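Local structure of nucleotidyltransferase-like protein (Exiguobacterium sibiricum, 3C18) at residues 273-276 / 281-284; 130-135 / 256-261; 179-182 / 187-190; 165-170 / 217-222. The protein probably acts as a nucleotidyltransferase, transferring a nucleotide unit from a nucleoside triphosphate to an acceptor that is not established. All coordinates share one frame; numbering follows the deposited sequence. Where two conformers were deposited one is given.

Contact 1: residues 273-276 / 281-284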
loop_
_atom_site.group_PDB
_atom_site.type_symbol
_atom_site.label_atom_id
_atom_site.label_comp_id
_atom_site.label_asym_id
_atom_site.label_seq_id
_atom_site.Cartn_x
_atom_site.Cartn_y
_atom_site.Cartn_z
ATOM N N TYR A 273 25.400 -21.365 -6.760
ATOM C CA TYR A 273 25.247 -21.251 -8.181
ATOM C C TYR A 273 25.317 -22.611 -8.830
ATOM O O TYR A 273 26.252 -23.342 -8.594
ATOM C CB TYR A 273 26.356 -20.383 -8.712
ATOM C CG TYR A 273 26.450 -19.030 -8.047
ATOM C CD1 TYR A 273 25.691 -17.975 -8.480
ATOM C CD2 TYR A 273 27.282 -18.834 -6.953
ATOM C CE1 TYR A 273 25.780 -16.716 -7.867
ATOM C CE2 TYR A 273 27.366 -17.608 -6.334
ATOM C CZ TYR A 273 26.616 -16.548 -6.802
ATOM O OH TYR A 273 26.703 -15.314 -6.188
ATOM N N GLN A 274 24.346 -22.917 -9.670
ATOM C CA GLN A 274 24.251 -24.212 -10.327
ATOM C C GLN A 274 24.238 -24.085 -11.826
ATOM O O GLN A 274 23.303 -23.547 -12.406
ATOM C CB GLN A 274 22.966 -24.920 -9.906
ATOM C CG GLN A 274 22.925 -25.357 -8.447
ATOM C CD GLN A 274 21.637 -26.118 -8.092
ATOM O OE1 GLN A 274 20.799 -26.398 -8.968
ATOM N NE2 GLN A 274 21.475 -26.449 -6.807
ATOM N N ARG A 275 25.265 -24.593 -12.471
ATOM C CA ARG A 275 25.363 -24.441 -13.910
ATOM C C ARG A 275 24.595 -25.515 -14.616
ATOM O O ARG A 275 24.723 -26.691 -14.320
ATOM C CB ARG A 275 26.811 -24.415 -14.387
ATOM C CG ARG A 275 26.919 -24.037 -15.859
ATOM C CD ARG A 275 28.344 -23.796 -16.287
ATOM N NE ARG A 275 29.162 -24.972 -16.048
ATOM C CZ ARG A 275 29.121 -26.083 -16.769
ATOM N NH1 ARG A 275 28.289 -26.179 -17.795
ATOM N NH2 ARG A 275 29.919 -27.101 -16.468
ATOM N N THR A 276 23.802 -25.081 -15.578
ATOM C CA THR A 276 22.960 -25.993 -16.350
ATOM C C THR A 276 23.865 -26.843 -17.228
ATOM O O THR A 276 24.749 -26.349 -17.926
ATOM C CB THR A 276 21.867 -25.243 -17.121
ATOM O OG1 THR A 276 21.070 -24.524 -16.179
ATOM C CG2 THR A 276 20.975 -26.194 -17.896
ATOM N N VAL A 281 25.144 -20.856 -18.653
ATOM C CA VAL A 281 24.301 -20.207 -17.617
ATOM C C VAL A 281 24.211 -20.983 -16.326
ATOM O O VAL A 281 24.095 -22.218 -16.315
ATOM C CB VAL A 281 22.894 -19.867 -18.139
ATOM C CG1 VAL A 281 22.022 -21.125 -18.192
ATOM C CG2 VAL A 281 22.231 -18.781 -17.294
ATOM N N GLU A 282 24.345 -20.223 -15.227
ATOM C CA GLU A 282 24.113 -20.693 -13.874
ATOM C C GLU A 282 22.877 -20.025 -13.295
ATOM O O GLU A 282 22.589 -18.861 -13.524
ATOM C CB GLU A 282 25.267 -20.385 -12.941
ATOM C CG GLU A 282 26.563 -21.032 -13.324
ATOM C CD GLU A 282 27.728 -20.421 -12.608
ATOM O OE1 GLU A 282 28.143 -19.330 -13.024
ATOM O OE2 GLU A 282 28.233 -21.013 -11.644
ATOM N N LEU A 283 22.097 -20.830 -12.603
ATOM C CA LEU A 283 20.974 -20.334 -11.834
ATOM C C LEU A 283 21.473 -20.131 -10.433
ATOM O O LEU A 283 22.163 -20.967 -9.902
ATOM C CB LEU A 283 19.816 -21.347 -11.798
ATOM C CG LEU A 283 18.835 -21.261 -12.987
ATOM C CD1 LEU A 283 19.571 -20.836 -14.206
ATOM C CD2 LEU A 283 18.213 -22.585 -13.197
ATOM N N VAL A 284 21.135 -18.976 -9.865
ATOM C CA VAL A 284 21.421 -18.686 -8.476
ATOM C C VAL A 284 20.413 -19.433 -7.653
ATOM O O VAL A 284 19.236 -19.476 -8.003
ATOM C CB VAL A 284 21.325 -17.203 -8.177
ATOM C CG1 VAL A 284 21.875 -16.919 -6.813
ATOM C CG2 VAL A 284 22.073 -16.423 -9.314
HETATM O O HOH W 1 28.746 -23.362 -10.720
#

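Contact 2: residues 130-135 / 256-261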
loop_
_atom_site.group_PDB
_atom_site.type_symbol
_atom_site.label_atom_id
_atom_site.label_comp_id
_atom_site.label_asym_id
_atom_site.label_seq_id
_atom_site.Cartn_x
_atom_site.Cartn_y
_atom_site.Cartn_z
ATOM N N LEU A 130 9.909 -2.759 7.353
ATOM C CA LEU A 130 10.891 -2.136 8.287
ATOM C C LEU A 130 12.253 -2.053 7.602
ATOM O O LEU A 130 12.967 -1.041 7.651
ATOM C CB LEU A 130 11.018 -2.969 9.566
ATOM C CG LEU A 130 12.222 -2.837 10.486
ATOM C CD1 LEU A 130 12.395 -1.434 11.034
ATOM C CD2 LEU A 130 12.054 -3.879 11.626
ATOM N N LEU A 131 12.581 -3.126 6.913
ATOM C CA LEU A 131 13.904 -3.300 6.308
ATOM C C LEU A 131 14.080 -2.324 5.165
ATOM O O LEU A 131 15.089 -1.654 5.050
ATOM C CB LEU A 131 14.109 -4.762 5.851
ATOM C CG LEU A 131 15.439 -5.077 5.160
ATOM C CD1 LEU A 131 16.622 -4.984 6.117
ATOM C CD2 LEU A 131 15.351 -6.488 4.525
ATOM N N ARG A 132 13.025 -2.159 4.394
ATOM C CA ARG A 132 13.040 -1.256 3.232
ATOM C C ARG A 132 13.074 0.193 3.663
ATOM O O ARG A 132 13.804 1.022 3.101
ATOM C CB ARG A 132 11.816 -1.506 2.357
ATOM C CG ARG A 132 11.785 -0.703 1.099
ATOM C CD ARG A 132 12.822 -1.219 0.058
ATOM N NE ARG A 132 12.590 -2.616 -0.347
ATOM C CZ ARG A 132 11.806 -2.986 -1.362
ATOM N NH1 ARG A 132 11.159 -2.067 -2.067
ATOM N NH2 ARG A 132 11.663 -4.276 -1.670
ATOM N N ARG A 133 12.311 0.524 4.690
ATOM C CA ARG A 133 12.316 1.913 5.203
ATOM C C ARG A 133 13.665 2.265 5.832
ATOM O O ARG A 133 14.203 3.374 5.662
ATOM C CB ARG A 133 11.151 2.168 6.174
ATOM C CG ARG A 133 9.777 2.076 5.538
ATOM C CD ARG A 133 9.390 3.267 4.658
ATOM N NE ARG A 133 10.097 3.308 3.382
ATOM C CZ ARG A 133 9.830 2.521 2.340
ATOM N NH1 ARG A 133 8.869 1.625 2.407
ATOM N NH2 ARG A 133 10.558 2.601 1.243
ATOM N N PHE A 134 14.239 1.297 6.518
ATOM C CA PHE A 134 15.566 1.470 7.152
ATOM C C PHE A 134 16.632 1.719 6.078
ATOM O O PHE A 134 17.445 2.617 6.144
ATOM C CB PHE A 134 15.924 0.260 8.016
ATOM C CG PHE A 134 17.367 0.221 8.429
ATOM C CD1 PHE A 134 17.831 1.019 9.467
ATOM C CD2 PHE A 134 18.257 -0.616 7.794
ATOM C CE1 PHE A 134 19.151 0.998 9.819
ATOM C CE2 PHE A 134 19.576 -0.647 8.164
ATOM C CZ PHE A 134 20.018 0.171 9.189
ATOM N N GLN A 135 16.599 0.921 5.041
ATOM C CA GLN A 135 17.596 1.059 3.959
ATOM C C GLN A 135 17.491 2.390 3.262
ATOM O O GLN A 135 18.497 3.017 2.920
ATOM C CB GLN A 135 17.458 -0.101 2.969
ATOM C CG GLN A 135 17.967 -1.400 3.612
ATOM C CD GLN A 135 17.712 -2.629 2.755
ATOM O OE1 GLN A 135 16.865 -2.620 1.845
ATOM N NE2 GLN A 135 18.424 -3.705 3.068
ATOM N N LEU A 256 10.700 -10.154 -1.606
ATOM C CA LEU A 256 11.447 -11.396 -1.493
ATOM C C LEU A 256 12.927 -11.167 -1.837
ATOM O O LEU A 256 13.825 -11.609 -1.146
ATOM C CB LEU A 256 10.801 -12.474 -2.392
ATOM C CG LEU A 256 10.805 -13.939 -2.000
ATOM C CD1 LEU A 256 10.493 -14.091 -0.548
ATOM C CD2 LEU A 256 9.739 -14.616 -2.857
ATOM N N GLY A 257 13.178 -10.422 -2.897
ATOM C CA GLY A 257 14.547 -10.159 -3.275
ATOM C C GLY A 257 15.343 -9.498 -2.141
ATOM O O GLY A 257 16.456 -9.936 -1.823
ATOM N N SER A 258 14.773 -8.470 -1.527
ATOM C CA SER A 258 15.479 -7.750 -0.435
ATOM C C SER A 258 15.593 -8.545 0.832
ATOM O O SER A 258 16.539 -8.389 1.600
ATOM C CB SER A 258 14.768 -6.441 -0.069
ATOM O OG SER A 258 14.647 -5.684 -1.247
ATOM N N LEU A 259 14.577 -9.336 1.107
ATOM C CA LEU A 259 14.588 -10.187 2.309
ATOM C C LEU A 259 15.681 -11.207 2.154
ATOM O O LEU A 259 16.483 -11.413 3.059
ATOM C CB LEU A 259 13.276 -10.890 2.538
ATOM C CG LEU A 259 12.097 -10.079 3.066
ATOM C CD1 LEU A 259 10.802 -10.955 3.126
ATOM C CD2 LEU A 259 12.448 -9.518 4.420
ATOM N N VAL A 260 15.731 -11.825 0.983
ATOM C CA VAL A 260 16.720 -12.856 0.745
ATOM C C VAL A 260 18.144 -12.294 0.821
ATOM O O VAL A 260 19.036 -12.891 1.418
ATOM C CB VAL A 260 16.451 -13.619 -0.562
ATOM C CG1 VAL A 260 17.689 -14.358 -0.997
ATOM C CG2 VAL A 260 15.288 -14.583 -0.362
ATOM N N ASP A 261 18.343 -11.124 0.256
ATOM C CA ASP A 261 19.650 -10.456 0.269
ATOM C C ASP A 261 20.083 -10.232 1.691
ATOM O O ASP A 261 21.245 -10.426 2.092
ATOM C CB ASP A 261 19.529 -9.087 -0.386
ATOM C CG ASP A 261 20.844 -8.309 -0.412
ATOM O OD1 ASP A 261 21.663 -8.545 -1.323
ATOM O OD2 ASP A 261 21.030 -7.397 0.420
HETATM O O HOH W 2 18.201 -6.264 1.563
#

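Contact 3: residues 179-182 / 187-190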
loop_
_atom_site.group_PDB
_atom_site.type_symbol
_atom_site.label_atom_id
_atom_site.label_comp_id
_atom_site.label_asym_id
_atom_site.label_seq_id
_atom_site.Cartn_x
_atom_site.Cartn_y
_atom_site.Cartn_z
ATOM N N GLN A 179 0.323 0.116 22.540
ATOM C CA GLN A 179 0.519 -1.332 22.621
ATOM C C GLN A 179 1.977 -1.634 22.858
ATOM O O GLN A 179 2.306 -2.511 23.637
ATOM C CB GLN A 179 0.098 -2.034 21.331
ATOM C CG GLN A 179 -1.382 -2.065 21.029
ATOM C CD GLN A 179 -1.715 -2.838 19.751
ATOM O OE1 GLN A 179 -1.504 -2.348 18.635
ATOM N NE2 GLN A 179 -2.281 -4.040 19.906
ATOM N N ALA A 180 2.845 -0.880 22.189
ATOM C CA ALA A 180 4.301 -1.157 22.185
ATOM C C ALA A 180 4.970 -0.701 23.455
ATOM O O ALA A 180 6.060 -1.153 23.796
ATOM C CB ALA A 180 4.981 -0.514 20.965
ATOM N N ARG A 181 4.301 0.179 24.182
ATOM C CA ARG A 181 4.881 0.764 25.409
ATOM C C ARG A 181 5.235 -0.336 26.395
ATOM O O ARG A 181 6.192 -0.233 27.180
ATOM C CB ARG A 181 3.909 1.743 26.075
ATOM C CG ARG A 181 4.466 2.432 27.327
ATOM C CD ARG A 181 3.398 3.279 28.051
ATOM N NE ARG A 181 2.292 2.465 28.565
ATOM C CZ ARG A 181 2.212 1.990 29.805
ATOM N NH1 ARG A 181 3.169 2.241 30.687
ATOM N NH2 ARG A 181 1.167 1.262 30.164
ATOM N N LEU A 182 4.453 -1.391 26.348
ATOM C CA LEU A 182 4.680 -2.533 27.235
ATOM C C LEU A 182 5.126 -3.784 26.453
ATOM O O LEU A 182 5.934 -4.554 26.930
ATOM C CB LEU A 182 3.437 -2.812 28.082
ATOM C CG LEU A 182 3.226 -1.758 29.180
ATOM C CD1 LEU A 182 2.202 -2.247 30.204
ATOM C CD2 LEU A 182 4.571 -1.395 29.870
ATOM N N VAL A 187 11.719 -0.656 21.894
ATOM C CA VAL A 187 11.299 -0.025 20.624
ATOM C C VAL A 187 10.641 1.300 20.913
ATOM O O VAL A 187 10.923 2.329 20.301
ATOM C CB VAL A 187 10.337 -0.930 19.848
ATOM C CG1 VAL A 187 9.747 -0.166 18.662
ATOM C CG2 VAL A 187 11.110 -2.192 19.421
ATOM N N TYR A 188 9.811 1.284 21.940
ATOM C CA TYR A 188 9.102 2.484 22.348
ATOM C C TYR A 188 10.090 3.585 22.726
ATOM O O TYR A 188 9.909 4.740 22.367
ATOM C CB TYR A 188 8.175 2.141 23.502
ATOM C CG TYR A 188 7.314 3.257 24.012
ATOM C CD1 TYR A 188 7.802 4.169 24.929
ATOM C CD2 TYR A 188 5.991 3.360 23.629
ATOM C CE1 TYR A 188 7.009 5.163 25.417
ATOM C CE2 TYR A 188 5.191 4.366 24.114
ATOM C CZ TYR A 188 5.705 5.259 25.012
ATOM O OH TYR A 188 4.909 6.252 25.521
ATOM N N LYS A 189 11.166 3.207 23.414
ATOM C CA LYS A 189 12.151 4.178 23.906
ATOM C C LYS A 189 12.950 4.762 22.760
ATOM O O LYS A 189 13.310 5.916 22.765
ATOM C CB LYS A 189 13.114 3.567 24.956
ATOM N N LEU A 190 13.230 3.950 21.759
ATOM C CA LEU A 190 13.963 4.422 20.567
ATOM C C LEU A 190 13.132 5.506 19.844
ATOM O O LEU A 190 13.649 6.503 19.343
ATOM C CB LEU A 190 14.230 3.240 19.616
ATOM C CG LEU A 190 15.171 3.516 18.476
ATOM C CD1 LEU A 190 16.489 3.938 19.055
ATOM C CD2 LEU A 190 15.303 2.286 17.561
#

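Contact 4: residues 165-170 / 217-222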
loop_
_atom_site.group_PDB
_atom_site.type_symbol
_atom_site.label_atom_id
_atom_site.label_comp_id
_atom_site.label_asym_id
_atom_site.label_seq_id
_atom_site.Cartn_x
_atom_site.Cartn_y
_atom_site.Cartn_z
ATOM N N VAL A 165 4.646 -5.859 18.324
ATOM C CA VAL A 165 3.321 -6.212 18.828
ATOM C C VAL A 165 2.959 -7.629 18.355
ATOM O O VAL A 165 2.526 -8.473 19.140
ATOM C CB VAL A 165 2.238 -5.205 18.413
ATOM C CG1 VAL A 165 0.848 -5.712 18.768
ATOM C CG2 VAL A 165 2.511 -3.871 19.090
ATOM N N LEU A 166 3.146 -7.883 17.068
ATOM C CA LEU A 166 2.909 -9.229 16.516
ATOM C C LEU A 166 3.742 -10.267 17.267
ATOM O O LEU A 166 3.294 -11.356 17.571
ATOM C CB LEU A 166 3.277 -9.254 15.016
ATOM C CG LEU A 166 2.273 -8.583 14.059
ATOM C CD1 LEU A 166 2.963 -8.222 12.719
ATOM C CD2 LEU A 166 1.039 -9.470 13.823
ATOM N N GLU A 167 4.960 -9.898 17.618
ATOM C CA GLU A 167 5.876 -10.855 18.242
ATOM C C GLU A 167 5.296 -11.368 19.530
ATOM O O GLU A 167 5.577 -12.466 19.932
ATOM C CB GLU A 167 7.257 -10.253 18.523
ATOM C CG GLU A 167 8.148 -10.137 17.320
ATOM C CD GLU A 167 9.485 -9.502 17.636
ATOM O OE1 GLU A 167 9.505 -8.538 18.432
ATOM O OE2 GLU A 167 10.515 -9.923 17.047
ATOM N N LYS A 168 4.483 -10.545 20.168
ATOM C CA LYS A 168 3.959 -10.848 21.506
ATOM C C LYS A 168 2.605 -11.498 21.350
ATOM O O LYS A 168 1.928 -11.780 22.316
ATOM C CB LYS A 168 3.849 -9.581 22.363
ATOM C CG LYS A 168 5.191 -8.995 22.784
ATOM C CD LYS A 168 5.943 -9.891 23.749
ATOM C CE LYS A 168 5.485 -9.699 25.218
ATOM N NZ LYS A 168 6.024 -8.471 25.951
ATOM N N GLY A 169 2.201 -11.682 20.104
ATOM C CA GLY A 169 1.013 -12.463 19.769
ATOM C C GLY A 169 -0.274 -11.703 19.605
ATOM O O GLY A 169 -1.349 -12.291 19.551
ATOM N N ALA A 170 -0.167 -10.387 19.485
ATOM C CA ALA A 170 -1.348 -9.541 19.287
ATOM C C ALA A 170 -1.423 -8.904 17.920
ATOM O O ALA A 170 -0.425 -8.690 17.234
ATOM C CB ALA A 170 -1.393 -8.468 20.375
ATOM N N GLN A 217 18.502 -6.583 13.480
ATOM C CA GLN A 217 19.308 -7.791 13.649
ATOM C C GLN A 217 18.672 -8.675 14.749
ATOM O O GLN A 217 18.555 -9.885 14.644
ATOM C CB GLN A 217 20.743 -7.403 14.044
ATOM C CG GLN A 217 21.584 -8.564 14.534
ATOM C CD GLN A 217 22.155 -9.374 13.396
ATOM O OE1 GLN A 217 23.047 -8.898 12.690
ATOM N NE2 GLN A 217 21.665 -10.609 13.219
ATOM N N SER A 218 18.182 -8.022 15.775
ATOM C CA SER A 218 17.612 -8.728 16.933
ATOM C C SER A 218 16.314 -9.474 16.608
ATOM O O SER A 218 15.984 -10.450 17.255
ATOM C CB SER A 218 17.350 -7.754 18.086
ATOM O OG SER A 218 18.512 -6.987 18.409
ATOM N N LYS A 219 15.571 -8.988 15.624
ATOM C CA LYS A 219 14.252 -9.556 15.267
ATOM C C LYS A 219 14.286 -10.295 13.938
ATOM O O LYS A 219 13.282 -10.579 13.328
ATOM C CB LYS A 219 13.200 -8.451 15.190
ATOM C CG LYS A 219 13.080 -7.653 16.489
ATOM C CD LYS A 219 11.875 -6.739 16.542
ATOM C CE LYS A 219 11.799 -5.976 17.858
ATOM N NZ LYS A 219 11.312 -6.825 18.960
ATOM N N VAL A 220 15.480 -10.616 13.530
ATOM C CA VAL A 220 15.719 -11.209 12.233
ATOM C C VAL A 220 14.953 -12.520 12.100
ATOM O O VAL A 220 14.378 -12.844 11.041
ATOM C CB VAL A 220 17.261 -11.384 11.990
ATOM C CG1 VAL A 220 17.818 -12.520 12.836
ATOM C CG2 VAL A 220 17.538 -11.621 10.509
ATOM N N LEU A 221 14.918 -13.280 13.183
ATOM C CA LEU A 221 14.247 -14.592 13.115
ATOM C C LEU A 221 12.733 -14.456 13.061
ATOM O O LEU A 221 12.029 -15.308 12.500
ATOM C CB LEU A 221 14.694 -15.539 14.223
ATOM C CG LEU A 221 16.135 -16.049 14.078
ATOM C CD1 LEU A 221 16.487 -17.009 15.240
ATOM C CD2 LEU A 221 16.359 -16.716 12.707
ATOM N N SER A 222 12.223 -13.361 13.595
ATOM C CA SER A 222 10.770 -13.126 13.578
ATOM C C SER A 222 10.355 -12.822 12.155
ATOM O O SER A 222 9.299 -13.239 11.654
ATOM C CB SER A 222 10.385 -11.967 14.487
ATOM O OG SER A 222 10.544 -12.339 15.849
#

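Contact 1: residues 273-276 / 281-284
Leu283 O is approached by two groups of the other strand: Gln274 N donates to it over 2.9 Å in a nearly straight bond, 169° at the hydrogen, and Tyr273 CA brings a weaker CA-H to the same oxygen at 3.5 Å. This is the beta hairpin of strands 269-275 and 281-288, which with the short strand 238-239 makes a small antiparallel sheet consistent with the wing of a winged helix-turn-helix domain. Gln274 and Leu283 are its hydrogen-bonded pair here, and Leu283 N returns a bond to Gln274 O. Nearer the turn, Thr276 N binds Val281 O at 3.0 Å.

One face of the hairpin carries Tyr273, Arg275, Glu282 and Val284. Glu282 has CG anti to its carbonyl carbon (chi1 -62°), which lays CG against Arg275 CB at 3.6 Å and brings OE2 within 3.5 Å of Tyr273 CB. A water donates to Glu282 OE2 at 2.6 Å and to Tyr273 O at 3.3 Å, tying the strands together. Glu282 OE1 forms a salt bridge with Arg59 of the second subunit, which also makes a cation-pi contact with Tyr273; residues 281-283 extend the sheet by antiparallel pairing with a strand of that subunit. With a leucine at Glu282, Arg59 of the second subunit would probably be left without its carboxylate mate and the bridging water without one acceptor. On the same face the Tyr273 ring lies side by side with Val284, Tyr273 CE1 resting 4.0 Å from Val284 CG2.

Contact 2: residues 130-135 / 256-261
Leu131 supplies the apolar part of this contact. Its CG stands anti to the backbone N (chi1 178°), carrying CD2 outward to the facing helix, where the methyl meets Ser258 O at 3.7 Å and Leu259 CD2 at 4.2 Å. Leu259 starts out turned away from helix 116-142, yet its branched end swings back far enough for this methyl-to-methyl touch.

The direct polar approach is made by Arg132, whose chain bends at chi2 and chi3 and brings NH2 to 3.3 Å from Ser258 OG. The firmer partner of that nitrogen is Asp255, one turn before Leu259, with which it forms a salt bridge.

A water-mediated link completes the set. The water donates to Ser258 O at 2.7 Å and to Asp261 OD2 at 3.3 Å, while accepting from Gln135 NE2 at 3.0 Å, and so links Gln135 on one helix to Ser258 and Asp261 on the other. Asp261 OD2 also pairs with Arg265 and with Arg31 of the second subunit.

The two helical segments run nearly at right angles, 80° between their directions, with axes 10.7 Å apart at closest approach. Phe262 adds to the packing on Leu131 and Phe127 to that on Leu259, while Leu130 and Phe134 turn to helix 201-218; here helix 116-142 therefore lies between helix 201-218 and helix 253-265 of the helix-turn-helix domain.

Contact 3: residues 179-182 / 187-190
The backbones of Arg181 and Tyr188 approach to 5.5 Å between their CA atoms, where helix 176-183 is followed after a short turn by helix 185-195. These two consecutive helices belong to the YgxA-like substrate-binding domain, and the Tyr188 ring packs between them against Arg181. Tyr188 has CG anti to the backbone N (chi1 -177°), which sends the ring back toward the first helix to lie alongside the arginine.

The contact is a CH-pi one made by the aliphatic root of the arginine. Arg181 CB sits over a face of the ring, 3.5 Å from Tyr188 CE2, and CG follows it at 3.9 Å from the ring centroid, 16° off the normal. Arg181 was modelled in two conformers; these contacts are those of one of them. The Tyr188 ring also meets Tyr147 of the second subunit, the planes about 30° apart, which places the helix pair at the dimer interface.

Replaced by an alanine, Tyr188 would probably leave a gap beside Arg181, whose methylenes would lose the face they rest on, and take from Tyr147 of the second subunit its ring partner. Nearer the main chain, Ala180 O lies 3.9 Å from Tyr188 CB, and Arg181 CA closes to 3.3 Å from Tyr188 CD2.

Contact 4: residues 165-170 / 217-222
Glu167 reaches from the end of helix 146-167 to Lys219 and Ser222. CB points toward the 217-222 segment, and an extended chain beyond CG (chi2 178°) carries the carboxylate straight out. CG passes 3.6 Å from Ser222 OG, and CD lies 3.5 Å from both Lys219 NZ and Ser222 OG. At the tip the two oxygens part company: OE1 takes Lys219 NZ on its syn lone pair in a salt bridge modelled at 2.5 Å, short enough for the exact length to be treated with caution, while OE2 accepts from Ser222 OG at 2.7 Å on its anti lone pair.

Held by two donors, one on each oxygen, the carboxylate probably has little freedom to turn. The lysine chain crosses the glutamate obliquely, Lys219 CD passing 3.5 Å from Glu167 OE2, before it bends at chi4 (-77°) to present the ammonium. Lys219 NZ has a second salt bridge, to Asp184, so it probably balances two nearby acids in a largely buried place.

Lys219 occupies the N-cap position between helices 201-218 and 220-231. Two residues beyond Glu167, Gly169, with positive phi, is the first to leave the helical course: Gly169 N bonds to Leu166 O and Ala170 N weakly to Val165 O, the pattern of a Schellman motif.

How the contacts relate
Contacts 3 and 4 form one neighbourhood: their centres lie 13 Å apart, they touch through pairs such as Val187 with Lys219, and both belong to the helical YgxA-like range, contact 3 being nested within the chain loop that contact 4 closes. Contact 2 encloses both along the sequence, its centre 16 Å from that of contact 4, and joins helix 116-142 of this bundle to helix 253-265 of the helix-turn-helix range. Contact 1 comes last, 24 Å from contact 2 between centres, in the hairpin whose first strand follows helix 253-265. Contacts 1 to 3 reach the second subunit, so the series leads from the bundle to a hairpin that helps join the dimer.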